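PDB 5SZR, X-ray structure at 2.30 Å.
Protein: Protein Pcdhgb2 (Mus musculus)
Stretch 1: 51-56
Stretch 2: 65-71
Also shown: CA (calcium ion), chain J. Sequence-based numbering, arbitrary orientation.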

ATOM      1  N   VAL A  51      57.966  10.709  34.834  1.00 67.48           N
ATOM      2  CA  VAL A  51      58.032  11.290  36.175  1.00 68.02           C
ATOM      3  C   VAL A  51      58.453  12.752  36.095  1.00 72.14           C
ATOM      4  O   VAL A  51      57.819  13.635  36.687  1.00 72.14           O
ATOM      5  CB  VAL A  51      58.986  10.479  37.072  1.00 63.66           C
ATOM      6  CG1 VAL A  51      59.295  11.245  38.353  1.00 63.94           C
ATOM      7  CG2 VAL A  51      58.390   9.119  37.401  1.00 59.77           C
ATOM      8  N   GLU A  52      59.533  13.029  35.356  1.00 76.64           N
ATOM      9  CA  GLU A  52      59.987  14.403  35.180  1.00 81.01           C
ATOM     10  C   GLU A  52      58.927  15.267  34.509  1.00 82.98           C
ATOM     11  O   GLU A  52      58.935  16.492  34.665  1.00 84.29           O
ATOM     12  CB  GLU A  52      61.274  14.427  34.355  1.00 86.38           C
ATOM     13  CG  GLU A  52      62.495  13.851  35.051  1.00 90.51           C
ATOM     14  CD  GLU A  52      63.160  14.839  35.993  1.00 94.35           C
ATOM     15  OE1 GLU A  52      62.536  15.871  36.323  1.00 96.77           O
ATOM     16  OE2 GLU A  52      64.314  14.585  36.401  1.00 95.54           O
ATOM     17  N   ARG A  53      58.010  14.651  33.762  1.00 82.46           N
ATOM     18  CA  ARG A  53      57.018  15.371  32.980  1.00 83.89           C
ATOM     19  C   ARG A  53      55.689  15.547  33.704  1.00 79.57           C
ATOM     20  O   ARG A  53      54.866  16.360  33.274  1.00 79.58           O
ATOM     21  CB  ARG A  53      56.785  14.639  31.652  1.00 88.80           C
ATOM     22  CG  ARG A  53      56.451  15.547  30.486  1.00 95.96           C
ATOM     23  CD  ARG A  53      57.144  15.081  29.213  1.00102.58           C
ATOM     24  NE  ARG A  53      58.528  14.652  29.439  1.00105.13           N
ATOM     25  CZ  ARG A  53      59.545  15.469  29.714  1.00106.52           C
ATOM     26  NH1 ARG A  53      60.766  14.976  29.890  1.00104.37           N
ATOM     27  NH2 ARG A  53      59.347  16.777  29.822  1.00109.32           N
ATOM     28  N   ILE A  54      55.467  14.820  34.791  1.00 76.16           N
ATOM     29  CA  ILE A  54      54.207  14.849  35.517  1.00 73.19           C
ATOM     30  C   ILE A  54      54.354  15.512  36.882  1.00 69.14           C
ATOM     31  O   ILE A  54      53.461  16.245  37.316  1.00 66.83           O
ATOM     32  CB  ILE A  54      53.644  13.414  35.656  1.00 72.76           C
ATOM     33  CG1 ILE A  54      53.203  12.871  34.296  1.00 73.17           C
ATOM     34  CG2 ILE A  54      52.499  13.362  36.656  1.00 72.75           C
ATOM     35  CD1 ILE A  54      52.008  13.595  33.715  1.00 75.75           C
ATOM     36  N   PHE A  55      55.470  15.274  37.568  1.00 68.16           N
ATOM     37  CA  PHE A  55      55.660  15.739  38.933  1.00 67.57           C
ATOM     38  C   PHE A  55      56.728  16.824  39.010  1.00 69.79           C
ATOM     39  O   PHE A  55      57.687  16.843  38.230  1.00 71.37           O
ATOM     40  CB  PHE A  55      56.053  14.582  39.861  1.00 63.97           C
ATOM     41  CG  PHE A  55      55.053  13.470  39.896  1.00 59.95           C
ATOM     42  CD1 PHE A  55      53.961  13.533  40.740  1.00 58.65           C
ATOM     43  CD2 PHE A  55      55.209  12.359  39.086  1.00 59.20           C
ATOM     44  CE1 PHE A  55      53.036  12.507  40.775  1.00 59.00           C
ATOM     45  CE2 PHE A  55      54.289  11.329  39.115  1.00 58.26           C
ATOM     46  CZ  PHE A  55      53.198  11.403  39.960  1.00 58.10           C
ATOM     47  N   ASN A  56      56.551  17.727  39.973  1.00 69.54           N
ATOM     48  CA  ASN A  56      57.511  18.782  40.266  1.00 71.52           C
ATOM     49  C   ASN A  56      58.027  18.598  41.686  1.00 70.32           C
ATOM     50  O   ASN A  56      57.237  18.499  42.631  1.00 68.10           O
ATOM     51  CB  ASN A  56      56.879  20.165  40.100  1.00 76.12           C
ATOM     52  CG  ASN A  56      57.824  21.284  40.479  1.00 81.45           C
ATOM     53  OD1 ASN A  56      57.842  21.736  41.626  1.00 82.92           O
ATOM     54  ND2 ASN A  56      58.619  21.739  39.517  1.00 84.59           N
ATOM     55  N   THR A  65      54.491  17.968  43.892  1.00 71.64           N
ATOM     56  CA  THR A  65      53.176  18.260  43.350  1.00 70.41           C
ATOM     57  C   THR A  65      53.124  17.813  41.898  1.00 70.66           C
ATOM     58  O   THR A  65      54.149  17.733  41.216  1.00 71.14           O
ATOM     59  CB  THR A  65      52.837  19.754  43.439  1.00 72.43           C
ATOM     60  OG1 THR A  65      53.849  20.512  42.765  1.00 73.33           O
ATOM     61  CG2 THR A  65      52.746  20.200  44.891  1.00 74.10           C
ATOM     62  N   THR A  66      51.915  17.515  41.431  1.00 69.85           N
ATOM     63  CA  THR A  66      51.723  17.284  40.009  1.00 70.92           C
ATOM     64  C   THR A  66      51.832  18.608  39.264  1.00 73.59           C
ATOM     65  O   THR A  66      51.513  19.672  39.799  1.00 75.58           O
ATOM     66  CB  THR A  66      50.361  16.637  39.737  1.00 71.34           C
ATOM     67  OG1 THR A  66      49.309  17.561  40.051  1.00 74.93           O
ATOM     68  CG2 THR A  66      50.189  15.373  40.573  1.00 65.36           C
ATOM     69  N   LYS A  67      52.312  18.540  38.022  1.00 72.63           N
ATOM     70  CA  LYS A  67      52.366  19.717  37.165  1.00 74.30           C
ATOM     71  C   LYS A  67      51.653  19.495  35.839  1.00 75.85           C
ATOM     72  O   LYS A  67      51.709  20.365  34.961  1.00 78.43           O
ATOM     73  CB  LYS A  67      53.817  20.149  36.929  1.00 75.06           C
ATOM     74  CG  LYS A  67      54.668  19.163  36.152  1.00 74.91           C
ATOM     75  CD  LYS A  67      56.088  19.692  35.990  1.00 75.61           C
ATOM     76  CE  LYS A  67      56.888  18.850  35.016  1.00 75.92           C
ATOM     77  NZ  LYS A  67      58.325  19.241  34.966  1.00 76.56           N
ATOM     78  N   ASP A  68      50.976  18.361  35.677  1.00 73.86           N
ATOM     79  CA  ASP A  68      50.204  18.070  34.481  1.00 75.42           C
ATOM     80  C   ASP A  68      49.050  17.160  34.880  1.00 73.89           C
ATOM     81  O   ASP A  68      48.925  16.754  36.037  1.00 74.08           O
ATOM     82  CB  ASP A  68      51.081  17.437  33.396  1.00 77.70           C
ATOM     83  CG  ASP A  68      50.642  17.812  31.995  1.00 83.65           C
ATOM     84  OD1 ASP A  68      51.520  17.948  31.117  1.00 86.93           O
ATOM     85  OD2 ASP A  68      49.424  17.976  31.771  1.00 85.47           O
ATOM     86  N   ASN A  69      48.198  16.840  33.916  1.00 75.17           N
ATOM     87  CA  ASN A  69      47.039  16.015  34.220  1.00 71.80           C
ATOM     88  C   ASN A  69      47.421  14.543  34.266  1.00 65.97           C
ATOM     89  O   ASN A  69      48.353  14.097  33.592  1.00 65.30           O
ATOM     90  CB  ASN A  69      45.932  16.244  33.192  1.00 74.19           C
ATOM     91  CG  ASN A  69      45.306  17.610  33.319  1.00 77.11           C
ATOM     92  OD1 ASN A  69      45.674  18.543  32.606  1.00 81.64           O
ATOM     93  ND2 ASN A  69      44.362  17.743  34.246  1.00 77.00           N
ATOM     94  N   LEU A  70      46.695  13.794  35.083  1.00 62.26           N
ATOM     95  CA  LEU A  70      46.887  12.357  35.164  1.00 61.32           C
ATOM     96  C   LEU A  70      45.935  11.647  34.202  1.00 65.50           C
ATOM     97  O   LEU A  70      45.059  12.260  33.580  1.00 67.82           O
ATOM     98  CB  LEU A  70      46.688  11.872  36.600  1.00 58.69           C
ATOM     99  CG  LEU A  70      47.587  12.547  37.649  1.00 56.81           C
ATOM    100  CD1 LEU A  70      47.384  11.962  39.045  1.00 52.49           C
ATOM    101  CD2 LEU A  70      49.049  12.457  37.243  1.00 56.05           C
ATOM    102  N   ASP A  71      46.129  10.333  34.070  1.00 65.61           N
ATOM    103  CA  ASP A  71      45.279   9.503  33.225  1.00 67.98           C
ATOM    104  C   ASP A  71      45.541   8.034  33.541  1.00 66.23           C
ATOM    105  O   ASP A  71      46.571   7.482  33.144  1.00 64.17           O
ATOM    106  CB  ASP A  71      45.520   9.791  31.741  1.00 69.07           C
ATOM    107  CG  ASP A  71      44.667   8.932  30.823  1.00 75.27           C
ATOM    108  OD1 ASP A  71      43.644   8.384  31.275  1.00 75.51           O
ATOM    109  OD2 ASP A  71      45.023   8.815  29.629  1.00 80.00           O
TER
HETATM  110 CA    CA J 707      41.413   8.638  31.997  1.00 61.99          CA
HETATM  111  O   HOH W   1      56.083  20.785  44.581  1.00 63.29           O
HETATM  112  O   HOH W   2      40.862   8.785  29.314  1.00 51.15           O
HETATM  113  O   HOH W   3      41.911  10.903  31.896  1.00 45.10           O

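Three backbone hydrogen bonds hold the two stretches together, joining the end of a helix and the strand that follows it to an antiparallel partner. Asn56 and Thr65 make a hydrogen-bonded pair, Asn56 N to Thr65 O at 2.7 Å and Thr65 N to Asn56 O at 3.1 Å, both nearly straight. One residue along, Phe55 and Thr66 form the non-hydrogen-bonded pair, their CA atoms 4.4 Å apart; here CA-H...O contacts fill the gap, Phe55 CA to Thr65 O and Thr66 CA to Ile54 O, each 3.4 Å. The ladder closes with Lys67 N donating to Ile54 O at 2.7 Å, so the last helical residue already offers its carbonyl to the other stretch.

Lys67 adds the one direct side-chain hydrogen bond across the contact. Its CB points toward stretch 1, and with chi1 p and the remaining torsions t the extended chain carries NZ to Glu52 O, 2.8 Å away, a carbonyl of the helix's last turn. On the way Lys67 CD passes Asn56 CB at 4.2 Å, so a long, flexible residue serves both packing and polarity while remaining exposed. A water bridges Asn56 O (3.2 Å) and Thr65 OG1 (2.9 Å).

Apolar packing adds to these bonds, and Leu70, Phe55 and Thr66 are buried. Ile54 starts away from stretch 2, but its end returns: Ile54 CG2 meets Leu70 CD2 at 3.6 Å, and Ile54 CD1 lies 4.0 Å from Asp68 CB. Branched Ile54 can thus touch several residues of the loop. Phe55 CE1 approaches Thr66 CG2 at 4.0 Å. Asp68 OD2 accepts from Asn69 N at 2.7 Å, bracing the loop locally. Altogether 482 Å² is buried, counting both sides. Beyond the contact, Asp71 OD1 binds calcium at 2.4 Å.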